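Local coordinates for protein probable TonB-dependent siderophore receptor PiuA (PDB 5FP1) that probably takes up iron across the outer membrane by binding ferric siderophores, possibly including ferric enterobactin with micromolar affinity, at residues T281-I286 / T337-T342; G364-D369 / Q407-F412; D516-Q521 / Q548-Q553. All blocks are in the same frame, centred on the assembly; numbering follows the deposited sequence.

Interaction 1: residues T281-I286 / T337-T342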
loop_
_atom_site.group_PDB
_atom_site.type_symbol
_atom_site.label_atom_id
_atom_site.label_comp_id
_atom_site.label_asym_id
_atom_site.label_seq_id
_atom_site.Cartn_x
_atom_site.Cartn_y
_atom_site.Cartn_z
ATOM N N THR A 281 -3.233 22.983 28.152
ATOM C CA THR A 281 -2.496 24.235 28.298
ATOM C C THR A 281 -2.168 24.652 26.919
ATOM O O THR A 281 -2.521 23.948 25.982
ATOM C CB THR A 281 -1.178 24.045 29.058
ATOM O OG1 THR A 281 -0.237 23.337 28.228
ATOM C CG2 THR A 281 -1.423 23.283 30.345
ATOM N N ASP A 282 -1.454 25.758 26.750
ATOM C CA ASP A 282 -1.001 26.142 25.416
ATOM C C ASP A 282 -0.030 25.125 24.796
ATOM O O ASP A 282 0.286 25.212 23.607
ATOM C CB ASP A 282 -0.308 27.505 25.440
ATOM C CG ASP A 282 -1.246 28.635 25.814
ATOM O OD1 ASP A 282 -2.438 28.596 25.427
ATOM O OD2 ASP A 282 -0.783 29.570 26.500
ATOM N N ASN A 283 0.483 24.201 25.591
ATOM C CA ASN A 283 1.477 23.244 25.070
ATOM C C ASN A 283 1.124 21.756 25.236
ATOM O O ASN A 283 1.940 20.892 24.905
ATOM C CB ASN A 283 2.813 23.458 25.776
ATOM C CG ASN A 283 3.457 24.773 25.425
ATOM O OD1 ASN A 283 3.464 25.209 24.268
ATOM N ND2 ASN A 283 4.019 25.407 26.422
ATOM N N ILE A 284 -0.025 21.461 25.826
ATOM C CA ILE A 284 -0.442 20.081 26.040
ATOM C C ILE A 284 -1.894 19.890 25.595
ATOM O O ILE A 284 -2.804 20.619 26.023
ATOM C CB ILE A 284 -0.267 19.671 27.497
ATOM C CG1 ILE A 284 1.199 19.853 27.896
ATOM C CG2 ILE A 284 -0.714 18.229 27.727
ATOM C CD1 ILE A 284 1.429 19.745 29.377
ATOM N N THR A 285 -2.097 18.891 24.738
ATOM C CA THR A 285 -3.388 18.628 24.109
ATOM C C THR A 285 -3.761 17.166 24.379
ATOM O O THR A 285 -2.899 16.273 24.314
ATOM C CB THR A 285 -3.310 18.925 22.585
ATOM O OG1 THR A 285 -2.991 20.302 22.378
ATOM C CG2 THR A 285 -4.613 18.624 21.847
ATOM N N ILE A 286 -5.030 16.934 24.716
ATOM C CA ILE A 286 -5.583 15.582 24.796
ATOM C C ILE A 286 -6.521 15.389 23.612
ATOM O O ILE A 286 -7.359 16.270 23.310
ATOM C CB ILE A 286 -6.302 15.309 26.131
ATOM C CG1 ILE A 286 -6.807 13.874 26.204
ATOM C CG2 ILE A 286 -7.469 16.281 26.358
ATOM C CD1 ILE A 286 -5.738 12.823 26.416
ATOM N N THR A 337 -0.505 14.773 23.881
ATOM C CA THR A 337 0.650 15.251 23.171
ATOM C C THR A 337 1.070 16.632 23.658
ATOM O O THR A 337 0.275 17.387 24.225
ATOM C CB THR A 337 0.369 15.399 21.662
ATOM O OG1 THR A 337 -0.806 16.200 21.473
ATOM C CG2 THR A 337 0.164 14.033 21.002
ATOM N N GLY A 338 2.310 16.989 23.372
ATOM C CA GLY A 338 2.738 18.355 23.584
ATOM C C GLY A 338 4.196 18.447 23.938
ATOM O O GLY A 338 5.009 17.610 23.527
ATOM N N LYS A 339 4.537 19.483 24.693
ATOM C CA LYS A 339 5.913 19.660 25.127
ATOM C C LYS A 339 5.997 20.149 26.556
ATOM O O LYS A 339 5.105 20.850 27.049
ATOM C CB LYS A 339 6.670 20.576 24.178
ATOM C CG LYS A 339 5.951 21.818 23.742
ATOM C CD LYS A 339 6.488 22.280 22.394
ATOM C CE LYS A 339 5.683 23.450 21.846
ATOM N NZ LYS A 339 6.051 24.733 22.508
ATOM N N PHE A 340 7.048 19.702 27.231
ATOM C CA PHE A 340 7.349 20.114 28.584
ATOM C C PHE A 340 8.857 20.339 28.700
ATOM O O PHE A 340 9.654 19.458 28.379
ATOM C CB PHE A 340 6.910 19.048 29.579
ATOM C CG PHE A 340 7.120 19.448 30.998
ATOM C CD1 PHE A 340 6.514 20.598 31.500
ATOM C CD2 PHE A 340 7.934 18.700 31.834
ATOM C CE1 PHE A 340 6.711 20.990 32.812
ATOM C CE2 PHE A 340 8.134 19.087 33.151
ATOM C CZ PHE A 340 7.520 20.231 33.639
ATOM N N ASP A 341 9.241 21.530 29.139
ATOM C CA ASP A 341 10.655 21.884 29.314
ATOM C C ASP A 341 10.941 21.952 30.813
ATOM O O ASP A 341 10.410 22.820 31.494
ATOM C CB ASP A 341 10.918 23.230 28.628
ATOM C CG ASP A 341 12.342 23.751 28.829
ATOM O OD1 ASP A 341 13.082 23.267 29.715
ATOM O OD2 ASP A 341 12.723 24.670 28.079
ATOM N N THR A 342 11.737 21.020 31.328
ATOM C CA THR A 342 12.084 20.983 32.755
ATOM C C THR A 342 13.063 22.089 33.177
ATOM O O THR A 342 13.367 22.233 34.358
ATOM C CB THR A 342 12.750 19.648 33.154
ATOM O OG1 THR A 342 14.115 19.637 32.705
ATOM C CG2 THR A 342 12.000 18.477 32.580
HETATM O O HOH W 1 -3.208 14.762 21.420
#
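K339 reaches across to N283 with both its backbone and its side chain. From CB, chi1 of 44° sets CG between the backbone N and the carbonyl carbon, and K339 CG lies 4.1 Å from N283 CB, where the two side chains cross obliquely. CD only links CG to CE, and K339 CE comes within 3.7 Å of N283 OD1. A bend at the last torsion (chi4 78°) then turns NZ back, and K339 NZ donates to N283 OD1 at 3.2 Å. The ammonium group sits above the amide carbonyl plane, 61° out of it. The backbone O of N283 is occupied too: it accepts from K339 N at 3.0 Å, while G338 CA closes to 3.0 Å from the same oxygen in a CA-H...O contact. The lack of a CB on G338 lets N283 O and I284 CA come this close.

The contact lies at the open end of an antiparallel hairpin of the TonB-dependent receptor barrel, where strand 284-304 starts and strand 315-341 finishes. I284 and G338 make a non-hydrogen-bonded pair, and T285 and T337 the next, hydrogen-bonded one, in which T285 N to T337 O and T337 N to T285 O both measure 2.9 Å. A water donates to T285 O and is hydrogen-bonded to T337 OG1, while T285 OG1 bonds instead to D279. Just before the strand, T281 OG1 accepts from N283 N in an ST turn. On the other side of strand 315-341, strand 346-368 continues the barrel, with backbone hydrogen bonds between G338 and F349 and between F340 and H347.

Interaction 2: residues G364-D369 / Q407-F412. With C8E ((hydroxyethyloxy)tri(ethyloxy)octane), chain D; C8E ((hydroxyethyloxy)tri(ethyloxy)octane), chain G.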
loop_
_atom_site.group_PDB
_atom_site.type_symbol
_atom_site.label_atom_id
_atom_site.label_comp_id
_atom_site.label_asym_id
_atom_site.label_seq_id
_atom_site.Cartn_x
_atom_site.Cartn_y
_atom_site.Cartn_z
ATOM N N GLY A 364 -16.537 -17.337 -0.717
ATOM C CA GLY A 364 -16.027 -17.317 -2.080
ATOM C C GLY A 364 -17.064 -17.954 -2.957
ATOM O O GLY A 364 -18.197 -18.232 -2.497
ATOM N N TYR A 365 -16.695 -18.222 -4.201
ATOM C CA TYR A 365 -17.657 -18.749 -5.178
ATOM C C TYR A 365 -17.366 -20.177 -5.543
ATOM O O TYR A 365 -16.195 -20.562 -5.747
ATOM C CB TYR A 365 -17.736 -17.874 -6.439
ATOM C CG TYR A 365 -18.396 -16.538 -6.178
ATOM C CD1 TYR A 365 -19.782 -16.412 -6.123
ATOM C CD2 TYR A 365 -17.633 -15.401 -5.952
ATOM C CE1 TYR A 365 -20.383 -15.196 -5.863
ATOM C CE2 TYR A 365 -18.225 -14.188 -5.703
ATOM C CZ TYR A 365 -19.600 -14.087 -5.642
ATOM O OH TYR A 365 -20.148 -12.858 -5.355
ATOM N N ASN A 366 -18.429 -20.982 -5.543
ATOM C CA ASN A 366 -18.409 -22.260 -6.260
ATOM C C ASN A 366 -18.824 -22.008 -7.706
ATOM O O ASN A 366 -19.644 -21.118 -7.988
ATOM C CB ASN A 366 -19.369 -23.267 -5.638
ATOM C CG ASN A 366 -18.854 -23.844 -4.333
ATOM O OD1 ASN A 366 -17.656 -23.967 -4.113
ATOM N ND2 ASN A 366 -19.777 -24.231 -3.475
ATOM N N ILE A 367 -18.253 -22.801 -8.604
ATOM C CA ILE A 367 -18.627 -22.820 -10.009
ATOM C C ILE A 367 -19.367 -24.140 -10.266
ATOM O O ILE A 367 -18.885 -25.191 -9.873
ATOM C CB ILE A 367 -17.382 -22.788 -10.902
ATOM C CG1 ILE A 367 -16.313 -21.865 -10.287
ATOM C CG2 ILE A 367 -17.764 -22.320 -12.280
ATOM C CD1 ILE A 367 -14.885 -22.283 -10.629
ATOM N N ILE A 368 -20.529 -24.061 -10.909
ATOM C CA ILE A 368 -21.394 -25.232 -11.097
ATOM C C ILE A 368 -21.722 -25.335 -12.577
ATOM O O ILE A 368 -22.189 -24.371 -13.175
ATOM C CB ILE A 368 -22.683 -25.115 -10.273
ATOM C CG1 ILE A 368 -22.339 -24.835 -8.797
ATOM C CG2 ILE A 368 -23.525 -26.389 -10.403
ATOM C CD1 ILE A 368 -23.528 -24.638 -7.901
ATOM N N ASP A 369 -21.398 -26.463 -13.189
ATOM C CA ASP A 369 -21.698 -26.606 -14.609
ATOM C C ASP A 369 -23.092 -27.229 -14.825
ATOM O O ASP A 369 -23.814 -27.505 -13.866
ATOM C CB ASP A 369 -20.612 -27.419 -15.330
ATOM C CG ASP A 369 -20.661 -28.902 -14.996
ATOM O OD1 ASP A 369 -21.619 -29.346 -14.325
ATOM O OD2 ASP A 369 -19.717 -29.611 -15.397
ATOM N N GLN A 407 -21.960 -19.655 -7.434
ATOM C CA GLN A 407 -22.776 -19.646 -6.242
ATOM C C GLN A 407 -21.954 -19.304 -5.018
ATOM O O GLN A 407 -20.933 -19.923 -4.757
ATOM C CB GLN A 407 -23.409 -21.020 -6.043
ATOM C CG GLN A 407 -24.278 -21.141 -4.813
ATOM C CD GLN A 407 -25.243 -22.305 -4.921
ATOM O OE1 GLN A 407 -26.246 -22.231 -5.627
ATOM N NE2 GLN A 407 -24.933 -23.391 -4.235
ATOM N N ALA A 408 -22.436 -18.354 -4.242
ATOM C CA ALA A 408 -21.694 -17.899 -3.066
ATOM C C ALA A 408 -21.635 -19.027 -2.045
ATOM O O ALA A 408 -22.591 -19.791 -1.899
ATOM C CB ALA A 408 -22.361 -16.665 -2.473
ATOM N N ARG A 409 -20.515 -19.133 -1.347
ATOM C CA ARG A 409 -20.249 -20.199 -0.387
ATOM C C ARG A 409 -19.525 -19.555 0.818
ATOM O O ARG A 409 -18.487 -18.948 0.626
ATOM C CB ARG A 409 -19.308 -21.230 -1.020
ATOM C CG ARG A 409 -18.878 -22.389 -0.124
ATOM C CD ARG A 409 -17.556 -23.028 -0.572
ATOM N NE ARG A 409 -16.492 -22.038 -0.457
ATOM C CZ ARG A 409 -15.859 -21.458 -1.471
ATOM N NH1 ARG A 409 -16.086 -21.827 -2.731
ATOM N NH2 ARG A 409 -14.974 -20.513 -1.214
ATOM N N PRO A 410 -20.044 -19.725 2.050
ATOM C CA PRO A 410 -19.372 -19.163 3.230
ATOM C C PRO A 410 -18.209 -20.044 3.652
ATOM O O PRO A 410 -18.279 -21.249 3.480
ATOM C CB PRO A 410 -20.483 -19.148 4.294
ATOM C CG PRO A 410 -21.339 -20.335 3.927
ATOM C CD PRO A 410 -21.280 -20.450 2.410
ATOM N N ASP A 411 -17.128 -19.452 4.170
ATOM C CA ASP A 411 -15.939 -20.217 4.561
ATOM C C ASP A 411 -15.592 -20.065 6.042
ATOM O O ASP A 411 -15.391 -21.075 6.746
ATOM C CB ASP A 411 -14.715 -19.852 3.719
ATOM C CG ASP A 411 -14.896 -20.205 2.252
ATOM O OD1 ASP A 411 -15.306 -21.352 1.952
ATOM O OD2 ASP A 411 -14.626 -19.340 1.398
ATOM N N PHE A 412 -15.525 -18.837 6.527
ATOM C CA PHE A 412 -15.169 -18.594 7.932
ATOM C C PHE A 412 -15.514 -17.199 8.363
ATOM O O PHE A 412 -15.858 -16.346 7.540
ATOM C CB PHE A 412 -13.672 -18.840 8.208
ATOM C CG PHE A 412 -12.728 -17.990 7.380
ATOM C CD1 PHE A 412 -12.459 -16.688 7.722
ATOM C CD2 PHE A 412 -12.085 -18.532 6.271
ATOM C CE1 PHE A 412 -11.584 -15.902 6.955
ATOM C CE2 PHE A 412 -11.202 -17.773 5.513
ATOM C CZ PHE A 412 -10.946 -16.459 5.852
HETATM C C1 C8E D . -19.701 -11.675 3.339
HETATM C C2 C8E D . -19.197 -13.091 3.149
HETATM C C3 C8E D . -20.389 -13.997 2.867
HETATM C C4 C8E D . -20.132 -14.903 1.681
HETATM C C5 C8E D . -20.951 -16.182 1.749
HETATM C C6 C8E D . -22.445 -15.931 1.846
HETATM C C7 C8E D . -23.169 -17.266 1.864
HETATM C C8 C8E D . -24.403 -17.267 0.976
HETATM O O9 C8E D . -24.996 -18.566 1.052
HETATM C C1 C8E G . -19.142 -16.510 6.543
HETATM C C2 C8E G . -19.562 -16.784 7.985
HETATM C C3 C8E G . -19.025 -18.123 8.463
HETATM C C4 C8E G . -19.462 -18.487 9.876
HETATM C C5 C8E G . -18.355 -19.204 10.649
HETATM C C6 C8E G . -18.927 -20.165 11.703
HETATM C C7 C8E G . -19.340 -19.486 13.005
HETATM C C8 C8E G . -19.691 -20.541 14.056
HETATM O O9 C8E G . -19.045 -20.256 15.297
HETATM O O HOH W 2 -22.614 -24.103 -4.293
#
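The R409 guanidinium has the G364 peptide over one face, with G364 O 4.0 Å above its plane and offset toward the rim. Its edge meets acceptors on two sides. Toward 364-369, N366 OD1 lies in the guanidinium plane and accepts a hydrogen bond of 3.0 Å from R409 NH1, although NH1 stands 58° out of the amide plane; Y365 O adds a weak bond to the same nitrogen. Within its own strand, a side-on salt bridge grips D411, R409 NE to D411 OD1 at 2.8 Å and R409 NH2 to D411 OD2 at 2.9 Å. The Y365 ring slants against the backbone of Q407 and A408, with Y365 CE1 4.2 Å from A408 CB, and its hydroxyl bonds to D298.

R409 leaves the strand with CG anti to the backbone N (chi1 178°), and a bend at chi3 (64°) swings NE round toward D411. In the backbone, strands 346-368 and 405-428 of the barrel pair antiparallel: R409 N donates to G364 O at 2.7 Å, and N366 and Q407 exchange two bonds. D411 and F412 form a classic beta bulge opposite K362. Detergent chains lie against P410, one with its C5 3.7 Å from P410 N, consistent with a surface near the membrane.

D411 OD2 also has a salt bridge to K362, so its carboxylate serves two cations; this would help keep it ionised, and the bonds to D411 and N366 probably fix the rotation of the guanidinium.

Interaction 3: residues D516-Q521 / Q548-Q553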
loop_
_atom_site.group_PDB
_atom_site.type_symbol
_atom_site.label_atom_id
_atom_site.label_comp_id
_atom_site.label_asym_id
_atom_site.label_seq_id
_atom_site.Cartn_x
_atom_site.Cartn_y
_atom_site.Cartn_z
ATOM N N ASP A 516 4.340 -17.906 18.615
ATOM C CA ASP A 516 4.609 -16.543 19.060
ATOM C C ASP A 516 4.853 -15.640 17.827
ATOM O O ASP A 516 5.104 -16.127 16.723
ATOM C CB ASP A 516 5.881 -16.473 19.921
ATOM C CG ASP A 516 5.715 -17.094 21.314
ATOM O OD1 ASP A 516 4.628 -17.045 21.902
ATOM O OD2 ASP A 516 6.716 -17.599 21.822
ATOM N N PRO A 517 4.797 -14.332 18.021
ATOM C CA PRO A 517 4.946 -13.433 16.869
ATOM C C PRO A 517 6.305 -13.471 16.203
ATOM O O PRO A 517 7.322 -13.738 16.851
ATOM C CB PRO A 517 4.727 -12.043 17.468
ATOM C CG PRO A 517 3.944 -12.265 18.710
ATOM C CD PRO A 517 4.344 -13.625 19.229
ATOM N N GLU A 518 6.316 -13.170 14.910
ATOM C CA GLU A 518 7.566 -12.922 14.210
ATOM C C GLU A 518 8.209 -11.691 14.795
ATOM O O GLU A 518 7.529 -10.811 15.297
ATOM C CB GLU A 518 7.312 -12.707 12.728
ATOM C CG GLU A 518 6.748 -13.937 12.019
ATOM C CD GLU A 518 6.694 -13.751 10.521
ATOM O OE1 GLU A 518 6.167 -12.704 10.058
ATOM O OE2 GLU A 518 7.167 -14.644 9.792
ATOM N N GLU A 519 9.529 -11.629 14.721
ATOM C CA GLU A 519 10.279 -10.537 15.310
ATOM C C GLU A 519 11.206 -9.962 14.267
ATOM O O GLU A 519 11.875 -10.708 13.522
ATOM C CB GLU A 519 11.097 -11.018 16.512
ATOM C CG GLU A 519 10.262 -11.512 17.670
ATOM C CD GLU A 519 11.137 -12.082 18.781
ATOM O OE1 GLU A 519 11.650 -11.307 19.585
ATOM O OE2 GLU A 519 11.360 -13.289 18.809
ATOM N N ALA A 520 11.220 -8.641 14.187
ATOM C CA ALA A 520 12.024 -7.942 13.198
ATOM C C ALA A 520 12.668 -6.735 13.852
ATOM O O ALA A 520 12.245 -6.281 14.934
ATOM C CB ALA A 520 11.172 -7.506 12.005
ATOM N N GLN A 521 13.652 -6.189 13.170
ATOM C CA GLN A 521 14.346 -5.026 13.674
ATOM C C GLN A 521 15.023 -4.252 12.558
ATOM O O GLN A 521 15.336 -4.792 11.485
ATOM C CB GLN A 521 15.350 -5.447 14.760
ATOM C CG GLN A 521 16.454 -6.326 14.193
ATOM C CD GLN A 521 17.367 -6.962 15.235
ATOM O OE1 GLN A 521 17.194 -6.802 16.439
ATOM N NE2 GLN A 521 18.348 -7.688 14.759
ATOM N N GLN A 548 14.522 -11.459 11.852
ATOM C CA GLN A 548 15.453 -12.458 12.356
ATOM C C GLN A 548 14.713 -13.646 12.955
ATOM O O GLN A 548 15.301 -14.674 13.208
ATOM C CB GLN A 548 16.422 -11.818 13.370
ATOM C CG GLN A 548 15.824 -11.465 14.718
ATOM C CD GLN A 548 15.076 -10.149 14.729
ATOM O OE1 GLN A 548 14.944 -9.482 13.717
ATOM N NE2 GLN A 548 14.573 -9.775 15.886
ATOM N N ASN A 549 13.412 -13.510 13.179
ATOM C CA ASN A 549 12.588 -14.649 13.534
ATOM C C ASN A 549 11.373 -14.672 12.638
ATOM O O ASN A 549 10.382 -13.950 12.881
ATOM C CB ASN A 549 12.146 -14.577 15.001
ATOM C CG ASN A 549 13.219 -15.043 15.937
ATOM O OD1 ASN A 549 13.471 -16.244 16.060
ATOM N ND2 ASN A 549 13.889 -14.106 16.570
ATOM N N THR A 550 11.474 -15.478 11.587
ATOM C CA THR A 550 10.432 -15.617 10.584
ATOM C C THR A 550 9.728 -16.933 10.787
ATOM O O THR A 550 10.378 -17.965 11.061
ATOM C CB THR A 550 11.060 -15.616 9.178
ATOM O OG1 THR A 550 11.738 -14.375 8.950
ATOM C CG2 THR A 550 10.014 -15.825 8.086
ATOM N N ARG A 551 8.409 -16.922 10.642
ATOM C CA ARG A 551 7.630 -18.138 10.777
ATOM C C ARG A 551 7.829 -18.969 9.522
ATOM O O ARG A 551 7.715 -18.458 8.428
ATOM C CB ARG A 551 6.142 -17.825 10.967
ATOM C CG ARG A 551 5.315 -19.043 11.389
ATOM C CD ARG A 551 3.966 -18.605 11.941
ATOM N NE ARG A 551 3.181 -17.880 10.976
ATOM C CZ ARG A 551 2.903 -16.581 10.992
ATOM N NH1 ARG A 551 3.341 -15.754 11.938
ATOM N NH2 ARG A 551 2.155 -16.103 10.022
ATOM N N VAL A 552 8.110 -20.259 9.653
ATOM C CA VAL A 552 8.257 -21.100 8.484
ATOM C C VAL A 552 7.560 -22.435 8.743
ATOM O O VAL A 552 7.267 -22.766 9.877
ATOM C CB VAL A 552 9.740 -21.339 8.109
ATOM C CG1 VAL A 552 10.439 -20.024 7.759
ATOM C CG2 VAL A 552 10.460 -22.044 9.231
ATOM N N GLN A 553 7.224 -23.134 7.665
ATOM C CA GLN A 553 6.597 -24.441 7.741
ATOM C C GLN A 553 7.705 -25.488 7.748
ATOM O O GLN A 553 8.663 -25.401 6.964
ATOM C CB GLN A 553 5.641 -24.605 6.556
ATOM C CG GLN A 553 4.598 -25.681 6.731
ATOM C CD GLN A 553 3.487 -25.607 5.705
ATOM O OE1 GLN A 553 3.501 -24.771 4.803
ATOM N NE2 GLN A 553 2.517 -26.497 5.830
HETATM O O HOH W 3 5.184 -16.380 14.060
HETATM O O HOH W 4 12.847 -7.625 17.343
#
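The carboxylate of E518 reaches the backbone of R551. E518 OE2 accepts from R551 N at 2.7 Å through its anti lone pair, in a nearly straight bond (170°), while E518 OE1 forms a salt bridge with K547. The side chains of E518 and R551 cross at about a right angle, and E518 OE2 stays 4.5 Å from R551 NH1, where the opposite charges may still attract, though no N-H points at the oxygen. T550 CG2 packs 3.5 Å from E518 OE2.

Backbone bonds join E519 and N549 in both directions, E519 N to N549 O at 3.1 Å and N549 N to E519 O at 3.2 Å. Q548 and N549 together face E519, a classic beta bulge, in the barrel hairpin of strands 518-531 and 536-555.

Amide packing joins Q548 to Q521. A bend at chi2 (-82°) folds CD of Q548 back, and its amide stacks on that of Q521 with the planes 28° apart, Q548 OE1 lying 3.5 Å from Q521 CG. The Q521 amide itself is held by Y488 and E546.

Waters bridge both ends: one donates to D516 O and accepts from R551 NH1, and the other links A520 O with Q548 NE2.

From the N terminus, interaction 1 comes first and closes the hairpin of strands 284-304 and 315-341 at its open end, next to short turns of the kind that lie at the periplasmic rim in this family. The chain then turns into strand 346-368, which runs to the other side of the molecule, and interaction 2 joins its far end to strand 405-428 across a long intervening loop. The centres of interactions 1 and 2 are about 55 Å apart. Interaction 3 closes the later hairpin of strands 518-531 and 536-555, its centre about 34 Å from that of interaction 2. The three closures follow in series, none nesting or crossing, and all tie neighbouring strands of the barrel.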